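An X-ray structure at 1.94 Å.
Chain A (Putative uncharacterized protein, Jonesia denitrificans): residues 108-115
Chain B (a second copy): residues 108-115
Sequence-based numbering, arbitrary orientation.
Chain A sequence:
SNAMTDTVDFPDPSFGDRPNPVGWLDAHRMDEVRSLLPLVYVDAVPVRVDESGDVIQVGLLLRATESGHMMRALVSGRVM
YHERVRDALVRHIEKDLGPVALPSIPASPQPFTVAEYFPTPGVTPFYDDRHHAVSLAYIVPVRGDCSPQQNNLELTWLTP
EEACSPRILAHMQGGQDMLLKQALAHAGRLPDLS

Chain A, residues 108-115: SPQPFTVA
Chain B (108-115) SPQPFTVA

The two copies of the segment SPQPFTVA pack in antiparallel register about an approximate twofold axis, so that nearly every contact occurs twice. CA atoms of Gln A110 and Thr B113 lie 4.9 Å apart, those of Thr A113 and Gln B110 4.7 Å, those of Pro A109 and Val B114 5.7 Å, and those of Val A114 and Pro B109 5.8 Å. Together the stretches bury 504 Å².

Each chain enters extended at Ser A108 and Ser B108 (phi/psi near -88/134), kinks at Pro A109 and Pro B109 (-71/-7), extends through Gln A110 (-72/116), Gln B110 (-62/112), Pro A111 and Pro B111 (-78/167), and bends again at Phe A112 (-77/-19) and Phe B112 (-74/-33). Thr A113 (-165/175) and Thr B113 (-154/177) lead into strand at Val A114 and Val B114 (-120/125) and Ala A115 and Ala B115 (-105/119). The first kink is braced internally: N of Gln A110 donates to OG of Ser A108 and N of Gln B110 to OG of Ser B108, each at 3.1 Å, both serines with chi1 t.

No backbone-to-backbone hydrogen bond joins the stretches. The polar link is a reciprocal pair of glutamine arms. Gln A110 and Gln B110 leave their backbones sideways, but chi1 and chi2 are t, and with chi3 of 41° and 55° these long side chains carry their N-H donors across. NE2 of Gln A110 donates to O of Pro B111 at 2.9 Å (154°), NE2 of Gln B110 to O of Pro A111 at 3.1 Å (160°). NE2 of Gln A110 lies 3.2 Å from CD of Gln B110.

Beside this pair, prolines and valines interlock. The C-gamma endo rings of Pro A111 and Pro B111 meet at the centre, CD to CD at 3.9 Å. Val B114, chi1 t, points toward the partner and sets its CG2 methyl in the hollow over O of Pro A109 (3.2 Å), beside CD of Pro A111 (4.0 Å). Val A114, likewise t, fits more loosely, its CG2 3.7 Å from O of Pro B109 and 4.1 Å from CD of Pro B111. Burial leaves N of Val A114 and of Val B114 without a partner.

CB of Pro A109 and of Pro B109 points toward the partner; in these C-gamma endo rings, CG of Pro A109 is 3.5 Å from OG1 of Thr B113 and CG of Pro B109 3.8 Å from OG1 of Thr A113. Both threonines have chi1 t, with CB away in Thr A113 and sideways in Thr B113. Phe A112 (chi1 81°, chi2 86°) and Phe B112 (70°, 87°) turn CB away.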

# COMPACT_ATOMS: atom_id res chain seq x y z
N SER A 108 -10.25 0.31 -2.18
CA SER A 108 -9.07 1.03 -2.66
C SER A 108 -8.54 0.58 -4.03
O SER A 108 -8.33 -0.61 -4.25
CB SER A 108 -7.92 0.86 -1.68
OG SER A 108 -6.77 1.53 -2.17
N PRO A 109 -8.29 1.55 -4.92
CA PRO A 109 -7.67 1.29 -6.22
C PRO A 109 -6.19 0.94 -6.13
O PRO A 109 -5.59 0.60 -7.14
CB PRO A 109 -7.87 2.61 -6.97
CG PRO A 109 -7.94 3.64 -5.92
CD PRO A 109 -8.66 2.97 -4.77
N GLN A 110 -5.59 1.00 -4.95
CA GLN A 110 -4.18 0.66 -4.82
C GLN A 110 -3.96 -0.84 -4.97
O GLN A 110 -4.41 -1.61 -4.13
CB GLN A 110 -3.63 1.09 -3.47
CG GLN A 110 -2.12 0.84 -3.35
CD GLN A 110 -1.58 1.20 -1.99
OE1 GLN A 110 -2.21 0.93 -0.97
NE2 GLN A 110 -0.40 1.82 -1.96
N PRO A 111 -3.23 -1.26 -6.01
CA PRO A 111 -3.02 -2.71 -6.10
C PRO A 111 -1.96 -3.14 -5.13
O PRO A 111 -1.26 -2.29 -4.58
CB PRO A 111 -2.52 -2.90 -7.53
CG PRO A 111 -1.78 -1.63 -7.82
CD PRO A 111 -2.55 -0.53 -7.09
N PHE A 112 -1.82 -4.43 -4.92
CA PHE A 112 -0.75 -4.86 -4.06
C PHE A 112 0.57 -4.81 -4.83
O PHE A 112 1.64 -4.78 -4.24
CB PHE A 112 -1.03 -6.23 -3.46
CG PHE A 112 -0.74 -7.38 -4.38
CD1 PHE A 112 0.54 -7.92 -4.46
CD2 PHE A 112 -1.75 -7.95 -5.12
CE1 PHE A 112 0.80 -8.99 -5.29
CE2 PHE A 112 -1.49 -9.02 -5.95
CZ PHE A 112 -0.22 -9.54 -6.04
N THR A 113 0.49 -4.79 -6.16
CA THR A 113 1.69 -4.62 -6.98
C THR A 113 1.28 -4.28 -8.38
O THR A 113 0.10 -4.26 -8.70
CB THR A 113 2.58 -5.89 -7.06
OG1 THR A 113 3.85 -5.54 -7.61
CG2 THR A 113 1.97 -6.90 -8.01
N VAL A 114 2.27 -4.00 -9.20
CA VAL A 114 2.07 -3.86 -10.61
C VAL A 114 2.98 -4.87 -11.31
O VAL A 114 4.18 -4.88 -11.08
CB VAL A 114 2.38 -2.46 -11.09
CG1 VAL A 114 2.23 -2.39 -12.60
CG2 VAL A 114 1.47 -1.44 -10.41
N ALA A 115 2.38 -5.72 -12.12
CA ALA A 115 3.10 -6.78 -12.82
C ALA A 115 3.25 -6.37 -14.28
O ALA A 115 2.25 -6.21 -15.00
CB ALA A 115 2.37 -8.09 -12.73
N SER B 108 9.30 -0.02 -4.44
CA SER B 108 8.15 -0.86 -4.79
C SER B 108 7.31 -0.24 -5.90
O SER B 108 7.02 0.96 -5.87
CB SER B 108 7.25 -1.07 -3.57
OG SER B 108 6.08 -1.81 -3.90
N PRO B 109 6.89 -1.08 -6.87
CA PRO B 109 5.97 -0.57 -7.90
C PRO B 109 4.56 -0.26 -7.39
O PRO B 109 3.78 0.33 -8.13
CB PRO B 109 5.94 -1.69 -8.95
CG PRO B 109 6.49 -2.92 -8.26
CD PRO B 109 7.43 -2.41 -7.21
N GLN B 110 4.23 -0.63 -6.16
CA GLN B 110 2.92 -0.29 -5.61
C GLN B 110 2.79 1.23 -5.54
O GLN B 110 3.46 1.86 -4.75
CB GLN B 110 2.73 -0.86 -4.21
CG GLN B 110 1.38 -0.45 -3.61
CD GLN B 110 1.21 -0.89 -2.17
OE1 GLN B 110 2.04 -0.56 -1.31
NE2 GLN B 110 0.14 -1.62 -1.89
N PRO B 111 1.90 1.81 -6.37
CA PRO B 111 1.69 3.26 -6.41
C PRO B 111 0.83 3.71 -5.25
O PRO B 111 0.24 2.85 -4.61
CB PRO B 111 0.92 3.46 -7.72
CG PRO B 111 0.11 2.22 -7.84
CD PRO B 111 0.98 1.10 -7.28
N PHE B 112 0.75 5.00 -4.95
CA PHE B 112 -0.08 5.36 -3.80
C PHE B 112 -1.56 5.24 -4.14
O PHE B 112 -2.37 4.89 -3.28
CB PHE B 112 0.30 6.70 -3.14
CG PHE B 112 -0.01 7.93 -3.96
CD1 PHE B 112 -1.25 8.53 -3.89
CD2 PHE B 112 0.96 8.51 -4.75
CE1 PHE B 112 -1.53 9.68 -4.64
CE2 PHE B 112 0.69 9.66 -5.50
CZ PHE B 112 -0.56 10.24 -5.43
N THR B 113 -1.92 5.52 -5.39
CA THR B 113 -3.29 5.32 -5.86
C THR B 113 -3.24 5.10 -7.34
O THR B 113 -2.18 5.17 -7.94
CB THR B 113 -4.21 6.53 -5.60
OG1 THR B 113 -5.55 6.13 -5.84
CG2 THR B 113 -3.89 7.68 -6.56
N VAL B 114 -4.40 4.85 -7.93
CA VAL B 114 -4.54 4.82 -9.37
C VAL B 114 -5.51 5.91 -9.76
O VAL B 114 -6.63 5.97 -9.26
CB VAL B 114 -5.06 3.48 -9.88
CG1 VAL B 114 -5.14 3.50 -11.40
CG2 VAL B 114 -4.16 2.34 -9.40
N ALA B 115 -5.07 6.80 -10.65
CA ALA B 115 -5.94 7.87 -11.15
C ALA B 115 -6.36 7.54 -12.58
O ALA B 115 -5.51 7.45 -13.48
CB ALA B 115 -5.22 9.20 -11.10